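Long-range contacts in hypothetical protein (Burkholderia xenovorans, PDB 2O8Q), which is of unknown function but binds a nickel ion in the crystal and has a cupin-like fold, so it is probably a metal-binding cupin: residues A[56-61]-A[98-104]; A[62-66]-A[115-119]; A[72-76]-A[107-111]. Residue numbers count along the deposited sequence, not the author numbering.

Interaction 1 of 3, residues A[56-61]-A[98-104]; sequences PTWHTH and GVRHREL. With NI (nickel (II) ion), chain C.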
ATOM      1  N   PRO A  56      14.613  18.088  19.939  1.00 33.30           N
ATOM      2  CA  PRO A  56      13.520  17.149  19.648  1.00 29.88           C
ATOM      3  C   PRO A  56      12.209  17.899  19.438  1.00 28.50           C
ATOM      4  O   PRO A  56      11.689  18.533  20.366  1.00 34.92           O
ATOM      5  CB  PRO A  56      13.462  16.256  20.907  1.00 29.42           C
ATOM      6  CG  PRO A  56      14.376  16.829  21.879  1.00 36.96           C
ATOM      7  CD  PRO A  56      14.857  18.168  21.386  1.00 32.76           C
ATOM      8  N   THR A  57      11.685  17.810  18.216  1.00 22.67           N
ATOM      9  CA  THR A  57      10.517  18.558  17.805  1.00 20.99           C
ATOM     10  C   THR A  57       9.382  17.593  17.452  1.00 17.80           C
ATOM     11  O   THR A  57       9.600  16.721  16.616  1.00 21.19           O
ATOM     12  CB  THR A  57      10.896  19.368  16.563  1.00 22.77           C
ATOM     13  OG1 THR A  57      12.050  20.162  16.901  1.00 32.91           O
ATOM     14  CG2 THR A  57       9.788  20.266  16.180  1.00 24.13           C
ATOM     15  N   TRP A  58       8.238  17.717  18.137  1.00 20.48           N
ATOM     16  CA  TRP A  58       7.050  16.932  17.793  1.00 19.54           C
ATOM     17  C   TRP A  58       6.673  17.195  16.354  1.00 20.34           C
ATOM     18  O   TRP A  58       6.604  18.338  15.904  1.00 20.18           O
ATOM     19  CB  TRP A  58       5.893  17.272  18.704  1.00 21.14           C
ATOM     20  CG  TRP A  58       6.034  16.754  20.097  1.00 20.26           C
ATOM     21  CD1 TRP A  58       6.395  17.487  21.213  1.00 21.12           C
ATOM     22  CD2 TRP A  58       5.750  15.428  20.586  1.00 21.79           C
ATOM     23  NE1 TRP A  58       6.394  16.696  22.334  1.00 22.43           N
ATOM     24  CE2 TRP A  58       5.958  15.447  21.995  1.00 18.67           C
ATOM     25  CE3 TRP A  58       5.303  14.240  19.992  1.00 21.58           C
ATOM     26  CZ2 TRP A  58       5.785  14.322  22.780  1.00 20.71           C
ATOM     27  CZ3 TRP A  58       5.101  13.147  20.776  1.00 21.50           C
ATOM     28  CH2 TRP A  58       5.370  13.178  22.146  1.00 23.31           C
ATOM     29  N   HIS A  59       6.421  16.131  15.598  1.00 18.52           N
ATOM     30  CA  HIS A  59       6.107  16.273  14.190  1.00 19.39           C
ATOM     31  C   HIS A  59       5.314  15.050  13.728  1.00 19.12           C
ATOM     32  O   HIS A  59       5.146  14.078  14.464  1.00 18.38           O
ATOM     33  CB  HIS A  59       7.393  16.429  13.338  1.00 19.23           C
ATOM     34  CG  HIS A  59       8.283  15.228  13.364  1.00 19.26           C
ATOM     35  ND1 HIS A  59       9.223  15.035  14.357  1.00 18.30           N
ATOM     36  CD2 HIS A  59       8.382  14.162  12.538  1.00 18.33           C
ATOM     37  CE1 HIS A  59       9.871  13.906  14.121  1.00 19.81           C
ATOM     38  NE2 HIS A  59       9.384  13.354  13.024  1.00 18.41           N
ATOM     39  N   THR A  60       4.839  15.130  12.487  1.00 18.57           N
ATOM     40  CA  THR A  60       4.145  14.063  11.807  1.00 18.77           C
ATOM     41  C   THR A  60       4.668  13.956  10.373  1.00 18.97           C
ATOM     42  O   THR A  60       5.208  14.906   9.815  1.00 20.14           O
ATOM     43  CB  THR A  60       2.622  14.318  11.732  1.00 19.94           C
ATOM     44  OG1 THR A  60       2.374  15.482  10.908  1.00 24.00           O
ATOM     45  CG2 THR A  60       2.034  14.572  13.112  1.00 20.46           C
ATOM     46  N   HIS A  61       4.454  12.797   9.798  1.00 18.87           N
ATOM     47  CA  HIS A  61       4.765  12.552   8.387  1.00 19.02           C
ATOM     48  C   HIS A  61       3.518  12.136   7.636  1.00 20.43           C
ATOM     49  O   HIS A  61       2.709  11.382   8.170  1.00 19.64           O
ATOM     50  CB  HIS A  61       5.824  11.470   8.228  1.00 18.91           C
ATOM     51  CG  HIS A  61       7.039  11.698   9.066  1.00 18.14           C
ATOM     52  ND1 HIS A  61       7.925  12.729   8.838  1.00 20.38           N
ATOM     53  CD2 HIS A  61       7.501  11.012  10.131  1.00 21.41           C
ATOM     54  CE1 HIS A  61       8.877  12.689   9.767  1.00 18.22           C
ATOM     55  NE2 HIS A  61       8.637  11.661  10.573  1.00 17.92           N
ATOM     56  N   GLY A  98       0.725   9.342  10.141  1.00 20.46           N
ATOM     57  CA  GLY A  98       0.625  10.650  10.743  1.00 19.58           C
ATOM     58  C   GLY A  98       0.747  10.751  12.262  1.00 19.44           C
ATOM     59  O   GLY A  98       0.401  11.768  12.859  1.00 21.92           O
ATOM     60  N   VAL A  99       1.238   9.684  12.903  1.00 18.14           N
ATOM     61  CA  VAL A  99       1.350   9.688  14.352  1.00 18.89           C
ATOM     62  C   VAL A  99       2.243  10.846  14.808  1.00 18.73           C
ATOM     63  O   VAL A  99       3.276  11.104  14.162  1.00 18.65           O
ATOM     64  CB  VAL A  99       1.864   8.326  14.917  1.00 18.95           C
ATOM     65  CG1 VAL A  99       3.270   8.042  14.572  1.00 19.60           C
ATOM     66  CG2 VAL A  99       1.710   8.269  16.455  1.00 21.92           C
ATOM     67  N   ARG A 100       1.836  11.548  15.875  1.00 19.39           N
ATOM     68  CA  ARG A 100       2.665  12.611  16.432  1.00 18.29           C
ATOM     69  C   ARG A 100       3.787  11.984  17.213  1.00 19.09           C
ATOM     70  O   ARG A 100       3.562  11.125  18.065  1.00 20.07           O
ATOM     71  CB  ARG A 100       1.857  13.573  17.293  1.00 20.38           C
ATOM     72  CG  ARG A 100       0.828  14.361  16.541  1.00 23.26           C
ATOM     73  CD  ARG A 100       0.117  15.310  17.518  1.00 29.11           C
ATOM     74  NE  ARG A 100      -0.995  16.000  16.902  1.00 34.46           N
ATOM     75  CZ  ARG A 100      -2.218  15.485  16.749  1.00 52.39           C
ATOM     76  NH1 ARG A 100      -2.509  14.245  17.155  1.00 53.24           N
ATOM     77  NH2 ARG A 100      -3.165  16.215  16.166  1.00 56.12           N
ATOM     78  N   HIS A 101       5.011  12.365  16.882  1.00 18.55           N
ATOM     79  CA  HIS A 101       6.183  11.740  17.497  1.00 19.86           C
ATOM     80  C   HIS A 101       7.395  12.650  17.434  1.00 21.30           C
ATOM     81  O   HIS A 101       7.403  13.687  16.784  1.00 18.84           O
ATOM     82  CB  HIS A 101       6.507  10.406  16.838  1.00 20.19           C
ATOM     83  CG  HIS A 101       6.957  10.562  15.427  1.00 17.79           C
ATOM     84  ND1 HIS A 101       6.102  10.935  14.409  1.00 18.22           N
ATOM     85  CD2 HIS A 101       8.195  10.482  14.868  1.00 18.98           C
ATOM     86  CE1 HIS A 101       6.806  11.079  13.295  1.00 17.99           C
ATOM     87  NE2 HIS A 101       8.069  10.790  13.541  1.00 19.66           N
ATOM     88  N   ARG A 102       8.452  12.252  18.132  1.00 20.68           N
ATOM     89  CA  ARG A 102       9.697  12.991  18.043  1.00 20.30           C
ATOM     90  C   ARG A 102      10.825  12.025  18.402  1.00 18.36           C
ATOM     91  O   ARG A 102      10.559  10.956  18.963  1.00 21.22           O
ATOM     92  CB  ARG A 102       9.670  14.240  18.942  1.00 20.93           C
ATOM     93  CG  ARG A 102       9.504  13.967  20.422  1.00 16.51           C
ATOM     94  CD  ARG A 102       9.564  15.233  21.252  1.00 20.44           C
ATOM     95  NE  ARG A 102       9.309  15.011  22.670  1.00 22.99           N
ATOM     96  CZ  ARG A 102       9.480  15.953  23.596  1.00 28.18           C
ATOM     97  NH1 ARG A 102       9.911  17.158  23.222  1.00 28.00           N
ATOM     98  NH2 ARG A 102       9.219  15.703  24.881  1.00 29.49           N
ATOM     99  N   GLU A 103      12.047  12.405  18.027  1.00 19.68           N
ATOM    100  CA  GLU A 103      13.246  11.636  18.386  1.00 21.37           C
ATOM    101  C   GLU A 103      13.953  12.366  19.497  1.00 21.48           C
ATOM    102  O   GLU A 103      14.256  13.545  19.355  1.00 22.96           O
ATOM    103  CB  GLU A 103      14.219  11.494  17.222  1.00 24.56           C
ATOM    104  CG  GLU A 103      15.356  10.534  17.541  1.00 27.91           C
ATOM    105  CD  GLU A 103      16.727  11.179  17.371  1.00 39.19           C
ATOM    106  OE1 GLU A 103      16.907  12.039  16.465  1.00 38.00           O
ATOM    107  OE2 GLU A 103      17.619  10.829  18.169  1.00 40.26           O
ATOM    108  N   LEU A 104      14.165  11.670  20.617  1.00 19.82           N
ATOM    109  CA  LEU A 104      14.749  12.302  21.796  1.00 17.95           C
ATOM    110  C   LEU A 104      16.266  12.332  21.805  1.00 17.46           C
ATOM    111  O   LEU A 104      16.873  13.311  22.230  1.00 20.36           O
ATOM    112  CB  LEU A 104      14.250  11.618  23.044  1.00 20.09           C
ATOM    113  CG  LEU A 104      12.743  11.674  23.306  1.00 20.99           C
ATOM    114  CD1 LEU A 104      12.381  11.012  24.665  1.00 17.66           C
ATOM    115  CD2 LEU A 104      12.253  13.127  23.325  1.00 26.67           C
TER
HETATM  116 NI    NI C 300       9.727  11.411  12.329  1.00 18.21          NI
HETATM  117  O   HOH W   1      12.322  14.876  16.345  1.00 25.43           O
HETATM  118  O   HOH W   2       3.976  10.640  11.568  1.00 18.80           O
HETATM  119  O   HOH W   3      10.067   9.419  11.669  1.00 17.80           O
HETATM  120  O   HOH W   4      11.516  12.089  11.347  1.00 22.96           O
HETATM  121  O   HOH W   5      11.060  10.998  13.965  1.00 19.70           O

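Interaction 2 of 3, residues A[62-66]-A[115-119]; sequences TVGFQ and IVSPA. With EDO (1,2-ethanediol), chain F.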
ATOM      1  N   THR A  62       3.414  12.561   6.376  1.00 21.02           N
ATOM      2  CA  THR A  62       2.242  12.191   5.545  1.00 20.51           C
ATOM      3  C   THR A  62       2.465  10.829   4.883  1.00 22.60           C
ATOM      4  O   THR A  62       2.646  10.716   3.676  1.00 26.90           O
ATOM      5  CB  THR A  62       1.865  13.307   4.500  1.00 27.10           C
ATOM      6  OG1 THR A  62       2.897  13.418   3.484  1.00 30.09           O
ATOM      7  CG2 THR A  62       1.650  14.571   5.142  1.00 24.08           C
ATOM      8  N   VAL A  63       2.516   9.794   5.678  1.00 22.13           N
ATOM      9  CA  VAL A  63       2.829   8.478   5.224  1.00 21.81           C
ATOM     10  C   VAL A  63       1.651   7.568   5.437  1.00 24.22           C
ATOM     11  O   VAL A  63       0.818   7.809   6.384  1.00 24.95           O
ATOM     12  CB  VAL A  63       4.050   7.873   6.006  1.00 22.04           C
ATOM     13  CG1 VAL A  63       5.261   8.620   5.649  1.00 24.33           C
ATOM     14  CG2 VAL A  63       3.819   7.782   7.524  1.00 22.12           C
ATOM     15  N   GLY A  64       1.545   6.540   4.586  1.00 19.15           N
ATOM     16  CA  GLY A  64       0.682   5.440   4.879  1.00 20.91           C
ATOM     17  C   GLY A  64       1.675   4.693   5.804  1.00 28.04           C
ATOM     18  O   GLY A  64       1.914   5.078   6.977  1.00 31.90           O
ATOM     19  N   PHE A  65       2.409   3.782   5.234  1.00 19.35           N
ATOM     20  CA  PHE A  65       3.147   2.783   5.940  1.00 17.65           C
ATOM     21  C   PHE A  65       4.479   3.373   6.389  1.00 18.21           C
ATOM     22  O   PHE A  65       5.152   4.052   5.598  1.00 19.25           O
ATOM     23  CB  PHE A  65       3.410   1.582   5.026  1.00 18.70           C
ATOM     24  CG  PHE A  65       4.153   0.488   5.697  1.00 18.25           C
ATOM     25  CD1 PHE A  65       3.537  -0.251   6.708  1.00 20.01           C
ATOM     26  CD2 PHE A  65       5.475   0.245   5.392  1.00 18.68           C
ATOM     27  CE1 PHE A  65       4.225  -1.230   7.384  1.00 21.72           C
ATOM     28  CE2 PHE A  65       6.162  -0.765   6.083  1.00 19.37           C
ATOM     29  CZ  PHE A  65       5.536  -1.494   7.033  1.00 18.53           C
ATOM     30  N   GLN A  66       4.847   3.114   7.638  1.00 18.47           N
ATOM     31  CA  GLN A  66       6.148   3.517   8.081  1.00 17.59           C
ATOM     32  C   GLN A  66       6.713   2.577   9.171  1.00 17.62           C
ATOM     33  O   GLN A  66       6.108   2.396  10.206  1.00 19.15           O
ATOM     34  CB  GLN A  66       6.088   4.954   8.637  1.00 18.15           C
ATOM     35  CG  GLN A  66       7.461   5.488   9.006  1.00 18.08           C
ATOM     36  CD  GLN A  66       7.410   6.992   9.286  1.00 19.47           C
ATOM     37  OE1 GLN A  66       6.531   7.448  10.033  1.00 19.53           O
ATOM     38  NE2 GLN A  66       8.368   7.753   8.685  1.00 20.29           N
ATOM     39  N   ILE A 115      11.423   1.931   6.156  1.00 18.05           N
ATOM     40  CA  ILE A 115      10.585   1.521   5.032  1.00 17.95           C
ATOM     41  C   ILE A 115       9.326   2.371   5.120  1.00 19.82           C
ATOM     42  O   ILE A 115       8.682   2.407   6.153  1.00 19.57           O
ATOM     43  CB  ILE A 115      10.233   0.030   5.061  1.00 18.93           C
ATOM     44  CG1 ILE A 115      11.474  -0.827   5.333  1.00 18.96           C
ATOM     45  CG2 ILE A 115       9.457  -0.336   3.770  1.00 22.33           C
ATOM     46  CD1 ILE A 115      11.706  -1.223   6.816  1.00 20.13           C
ATOM     47  N   VAL A 116       8.937   3.035   4.031  0.50 18.62           N
ATOM     48  CA  VAL A 116       7.880   4.037   4.102  0.50 19.54           C
ATOM     49  C   VAL A 116       7.142   4.106   2.783  0.50 18.89           C
ATOM     50  O   VAL A 116       7.752   3.923   1.721  0.50 19.77           O
ATOM     51  CB  VAL A 116       8.526   5.429   4.365  0.50 19.24           C
ATOM     52  CG1 VAL A 116       9.239   5.984   3.059  0.50 17.81           C
ATOM     53  CG2 VAL A 116       7.527   6.488   4.886  0.50 18.43           C
ATOM     54  N   SER A 117       5.845   4.382   2.839  1.00 18.95           N
ATOM     55  CA  SER A 117       5.036   4.667   1.645  1.00 18.40           C
ATOM     56  C   SER A 117       4.290   5.967   1.944  1.00 19.45           C
ATOM     57  O   SER A 117       3.719   6.112   3.024  1.00 20.69           O
ATOM     58  CB  SER A 117       4.030   3.575   1.393  1.00 20.72           C
ATOM     59  OG  SER A 117       3.201   3.958   0.291  1.00 22.59           O
ATOM     60  N   PRO A 118       4.308   6.964   1.032  1.00 19.35           N
ATOM     61  CA  PRO A 118       5.079   6.979  -0.201  1.00 18.70           C
ATOM     62  C   PRO A 118       6.553   7.344   0.115  1.00 18.40           C
ATOM     63  O   PRO A 118       6.842   7.840   1.226  1.00 19.63           O
ATOM     64  CB  PRO A 118       4.458   8.123  -1.010  1.00 19.09           C
ATOM     65  CG  PRO A 118       3.989   9.099   0.076  1.00 19.36           C
ATOM     66  CD  PRO A 118       3.560   8.223   1.248  1.00 20.91           C
ATOM     67  N   ALA A 119       7.424   7.279  -0.896  1.00 18.71           N
ATOM     68  CA  ALA A 119       8.814   7.726  -0.722  1.00 20.52           C
ATOM     69  C   ALA A 119       8.866   9.206  -0.408  1.00 19.48           C
ATOM     70  O   ALA A 119       9.675   9.612   0.461  1.00 23.12           O
ATOM     71  CB  ALA A 119       9.647   7.419  -1.956  1.00 19.75           C
TER
HETATM   72  C1  EDO F 303       0.625   2.251  -0.941  1.00 43.08           C
HETATM   73  O1  EDO F 303       0.189   3.619  -1.190  1.00 40.61           O
HETATM   74  C2  EDO F 303       0.239   1.602   0.418  1.00 43.01           C
HETATM   75  O2  EDO F 303       0.594   2.271   1.657  1.00 51.78           O

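Interaction 3 of 3, residues A[72-76]-A[107-111]; sequences RGWVE and SDDLE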
ATOM      1  N   ARG A  72      22.039  -1.038  14.259  1.00 19.28           N
ATOM      2  CA  ARG A  72      23.229  -0.786  15.100  1.00 18.94           C
ATOM      3  C   ARG A  72      22.924   0.404  15.987  1.00 19.56           C
ATOM      4  O   ARG A  72      22.198   1.300  15.610  1.00 21.23           O
ATOM      5  CB  ARG A  72      24.436  -0.464  14.221  1.00 20.39           C
ATOM      6  CG  ARG A  72      25.767  -0.391  14.969  1.00 26.66           C
ATOM      7  CD  ARG A  72      26.951  -0.011  14.020  1.00 29.39           C
ATOM      8  NE  ARG A  72      26.710   1.283  13.354  1.00 42.94           N
ATOM      9  CZ  ARG A  72      27.646   2.188  13.053  1.00 51.65           C
ATOM     10  NH1 ARG A  72      28.930   1.966  13.365  1.00 60.12           N
ATOM     11  NH2 ARG A  72      27.298   3.334  12.450  1.00 41.96           N
ATOM     12  N   GLY A  73      23.457   0.364  17.202  1.00 20.15           N
ATOM     13  CA  GLY A  73      23.321   1.485  18.105  1.00 18.64           C
ATOM     14  C   GLY A  73      21.977   1.491  18.763  1.00 19.47           C
ATOM     15  O   GLY A  73      21.331   0.443  18.936  1.00 20.70           O
ATOM     16  N   TRP A  74      21.555   2.683  19.188  1.00 18.83           N
ATOM     17  CA  TRP A  74      20.269   2.816  19.839  1.00 18.70           C
ATOM     18  C   TRP A  74      19.671   4.176  19.550  1.00 18.57           C
ATOM     19  O   TRP A  74      20.355   5.099  19.174  1.00 19.09           O
ATOM     20  CB  TRP A  74      20.420   2.584  21.356  1.00 19.16           C
ATOM     21  CG  TRP A  74      21.329   3.547  22.087  1.00 19.05           C
ATOM     22  CD1 TRP A  74      22.608   3.296  22.514  1.00 20.36           C
ATOM     23  CD2 TRP A  74      21.049   4.922  22.474  1.00 17.80           C
ATOM     24  NE1 TRP A  74      23.140   4.409  23.124  1.00 20.98           N
ATOM     25  CE2 TRP A  74      22.212   5.412  23.119  1.00 18.57           C
ATOM     26  CE3 TRP A  74      19.937   5.776  22.355  1.00 20.84           C
ATOM     27  CZ2 TRP A  74      22.297   6.710  23.590  1.00 16.83           C
ATOM     28  CZ3 TRP A  74      20.034   7.066  22.834  1.00 17.74           C
ATOM     29  CH2 TRP A  74      21.191   7.507  23.445  1.00 17.90           C
ATOM     30  N   VAL A  75      18.354   4.257  19.651  1.00 18.51           N
ATOM     31  CA  VAL A  75      17.654   5.516  19.411  1.00 19.10           C
ATOM     32  C   VAL A  75      16.417   5.518  20.308  1.00 19.07           C
ATOM     33  O   VAL A  75      15.783   4.477  20.512  1.00 19.73           O
ATOM     34  CB  VAL A  75      17.234   5.652  17.935  1.00 21.32           C
ATOM     35  CG1 VAL A  75      16.389   4.448  17.455  1.00 20.87           C
ATOM     36  CG2 VAL A  75      16.528   6.971  17.670  1.00 18.57           C
ATOM     37  N   GLU A  76      16.093   6.685  20.885  1.00 15.75           N
ATOM     38  CA  GLU A  76      14.902   6.848  21.736  1.00 17.09           C
ATOM     39  C   GLU A  76      13.941   7.801  21.020  1.00 18.12           C
ATOM     40  O   GLU A  76      14.285   8.941  20.663  1.00 19.18           O
ATOM     41  CB  GLU A  76      15.302   7.411  23.104  1.00 16.94           C
ATOM     42  CG  GLU A  76      14.177   7.420  24.114  1.00 18.84           C
ATOM     43  CD  GLU A  76      14.584   7.882  25.471  1.00 22.72           C
ATOM     44  OE1 GLU A  76      15.302   8.899  25.545  1.00 20.48           O
ATOM     45  OE2 GLU A  76      14.199   7.218  26.475  1.00 25.67           O
ATOM     46  N   SER A 107      22.453   7.128  19.678  1.00 18.22           N
ATOM     47  CA  SER A 107      23.854   6.832  19.761  1.00 18.79           C
ATOM     48  C   SER A 107      24.637   7.334  18.514  1.00 17.28           C
ATOM     49  O   SER A 107      24.081   7.520  17.445  1.00 19.90           O
ATOM     50  CB  SER A 107      24.061   5.328  19.938  1.00 18.72           C
ATOM     51  OG  SER A 107      23.754   4.623  18.750  1.00 19.90           O
ATOM     52  N   ASP A 108      25.956   7.539  18.718  1.00 19.55           N
ATOM     53  CA  ASP A 108      26.808   7.995  17.638  1.00 21.61           C
ATOM     54  C   ASP A 108      26.907   7.001  16.520  1.00 21.92           C
ATOM     55  O   ASP A 108      27.225   7.396  15.400  1.00 25.60           O
ATOM     56  CB  ASP A 108      28.238   8.227  18.120  1.00 22.31           C
ATOM     57  CG  ASP A 108      28.380   9.467  18.920  1.00 34.66           C
ATOM     58  OD1 ASP A 108      27.488  10.362  18.821  1.00 32.43           O
ATOM     59  OD2 ASP A 108      29.426   9.545  19.625  1.00 33.75           O
ATOM     60  N   ASP A 109      26.698   5.720  16.840  1.00 19.38           N
ATOM     61  CA  ASP A 109      26.770   4.644  15.864  1.00 19.07           C
ATOM     62  C   ASP A 109      25.391   4.182  15.368  1.00 21.46           C
ATOM     63  O   ASP A 109      25.283   3.128  14.747  1.00 20.84           O
ATOM     64  CB  ASP A 109      27.563   3.476  16.414  1.00 19.38           C
ATOM     65  CG  ASP A 109      26.912   2.813  17.588  1.00 25.30           C
ATOM     66  OD1 ASP A 109      26.063   3.424  18.268  1.00 22.30           O
ATOM     67  OD2 ASP A 109      27.244   1.645  17.831  1.00 28.49           O
ATOM     68  N   LEU A 110      24.338   4.937  15.637  1.00 19.28           N
ATOM     69  CA  LEU A 110      23.027   4.504  15.164  1.00 18.27           C
ATOM     70  C   LEU A 110      23.001   4.222  13.648  1.00 19.64           C
ATOM     71  O   LEU A 110      23.444   5.053  12.843  1.00 20.05           O
ATOM     72  CB  LEU A 110      21.945   5.549  15.452  1.00 19.41           C
ATOM     73  CG  LEU A 110      20.530   5.279  14.907  1.00 18.39           C
ATOM     74  CD1 LEU A 110      19.936   4.114  15.689  1.00 18.53           C
ATOM     75  CD2 LEU A 110      19.681   6.560  14.951  1.00 19.38           C
ATOM     76  N   GLU A 111      22.430   3.074  13.293  0.50 19.48           N
ATOM     77  CA  GLU A 111      22.072   2.750  11.901  0.50 20.71           C
ATOM     78  C   GLU A 111      20.689   2.123  11.922  0.50 18.53           C
ATOM     79  O   GLU A 111      20.487   1.158  12.651  0.50 19.20           O
ATOM     80  CB  GLU A 111      23.090   1.765  11.330  0.50 23.12           C
ATOM     81  CG  GLU A 111      23.001   1.579   9.818  0.50 25.80           C
ATOM     82  CD  GLU A 111      24.088   0.666   9.270  0.50 29.05           C
ATOM     83  OE1 GLU A 111      24.613  -0.163  10.047  0.50 42.80           O
ATOM     84  OE2 GLU A 111      24.407   0.772   8.072  0.50 32.42           O
TER

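Interaction 1 of 3, residues A[56-61]-A[98-104]
The W58 indole lies against the extended side chain of R102: R102 CD sits 3.6 Å from the centroid of the five-membered ring of W58 and 9° off the ring normal, a CH-pi contact over the face. The nitrogens W58 NE1 and R102 NE, 3.4 Å apart, are both donors and do not bond; the guanidinium is held by a salt bridge to E78.

The backbones meet in one antiparallel hydrogen-bonded pair, H59 with H101, where H59 N donates to H101 O (2.9 Å) and H101 N to H59 O (3.0 Å). With strand axes at 116°, the pairing does not run on as a regular sheet, although CA-H...O contacts flank it, W58 CA to H101 O at 3.4 Å and R100 CA to H59 O at 3.5 Å. This bridge brings the H59 and H101 rings together at an oblique 62°, centroids 4.1 Å apart, at the metal centre of the cupin barrel. H59 NE2, H61 NE2 and H101 NE2 each bind nickel at 2.1 Å, and three waters at 2.1 Å bring the ligand count to six. H59 and H61 supply the HxH of cupin motif 1 and H101 the histidine of motif 2; the glutamate that often joins such sites is not among the ligands.

Backbone carbonyls fix two of the rings: H59 ND1 donates to T57 O and H101 ND1 to V99 O, both at 2.8 Å, while H61 ND1 bonds to T123. A water links the segments, accepting from H61 N at 2.8 Å and donating to V99 O at 2.7 Å.

Interaction 2 of 3, residues A[62-66]-A[115-119]
Two backbone hydrogen bonds hold 62-66 to 115-119: G64 N donates to S117 O at 2.7 Å and S117 N to F65 O at 2.9 Å. CA-H...O contacts accompany them, V116 CA to F65 O at 3.1 Å and Q66 CA to I115 O at 3.4 Å, as the chains run into the antiparallel non-hydrogen-bonded pair Q66-V116 (CA-CA 4.4 Å).

Apolar packing is tightest between V63 CG1 and V116 CG2, 3.2 Å apart, and continues where F65 CE2 lies 4.0 Å from I115 CG2. The F65 ring also stacks on F41 of a neighbouring subunit, so this contact adjoins an assembly interface.

Among polar side chains, S117 OG bonds to M40 O and accepts two weak 3.4 Å bonds from atoms O1 and O2 of an ethanediol probably from the crystallisation liquor, while Q66 NE2 bonds to E114.

G64 and F65 both face S117, which defines a classic beta bulge, here at the end of the cupin-sheet pairing where strand 66-72 begins and strand 111-116 ends.

Interaction 3 of 3, residues A[72-76]-A[107-111]
R72 has the largest area covered by the other segment, 122 Å². Its backbone forms an antiparallel hydrogen-bonded pair with E111: R72 N donates to E111 O at 3.1 Å and E111 N to R72 O at 2.9 Å. The side chain folds over the turn, with R72 CZ 3.6 Å from D109 CB. R72 NE comes within 2.7 Å of D109 O, but this oxygen lies over a guanidinium face and the angle is too poor for a hydrogen bond. The carboxylates are beyond salt-bridge range, R72 NE being 4.5 Å from D109 OD2 and 4.2 Å from E111 OE1.

S107, with 68 Å² covered, is bound through both backbone and side chain. S107 N donates to W74 O and W74 N to S107 OG, each at 3.0 Å; the hydroxyl in turn donates to D109 OD1 at 2.6 Å. S107 CB lies 3.5 Å from the centroid of the W74 five-membered ring, 14° off its normal, a CH-pi contact. G73 passes between these groups with positive phi (80°); an ideal CB there would clash, coming 2.3 Å from S107 OG.

L110 CD1 packs 3.8 Å from V75 CB, and the leucine also touches V70 of strand 66-72. L110 N donates to S107 O at 3.2 Å, closing a type I beta turn from S107 to L110. This turn carries the chain from strand 101-106 to strand 111-116 and so joins the two larger antiparallel sheets of the cupin fold, those of 74-79 and 66-72.

In the fold
Along the chain the six segments run 56-61, 62-66, 72-76, 98-104, 107-111 and 115-119. The segments of interaction 1 alternate with those of interactions 2 and 3, whereas both segments of interaction 3 fall between those of interaction 2. Interactions 1 and 2 have centres about 14 Å apart and touch at H61 CD2 and Q66 NE2 (3.7 Å), placing interaction 2 beside the nickel site. The centres of interactions 1 and 3 are about 18 Å apart, but neighbouring strands 101-106 and 74-79 connect them. Interactions 2 and 3, centres about 22 Å apart, pair opposite ends of strands 66-72 and 111-116, so one strand pair links metal site and distal turn.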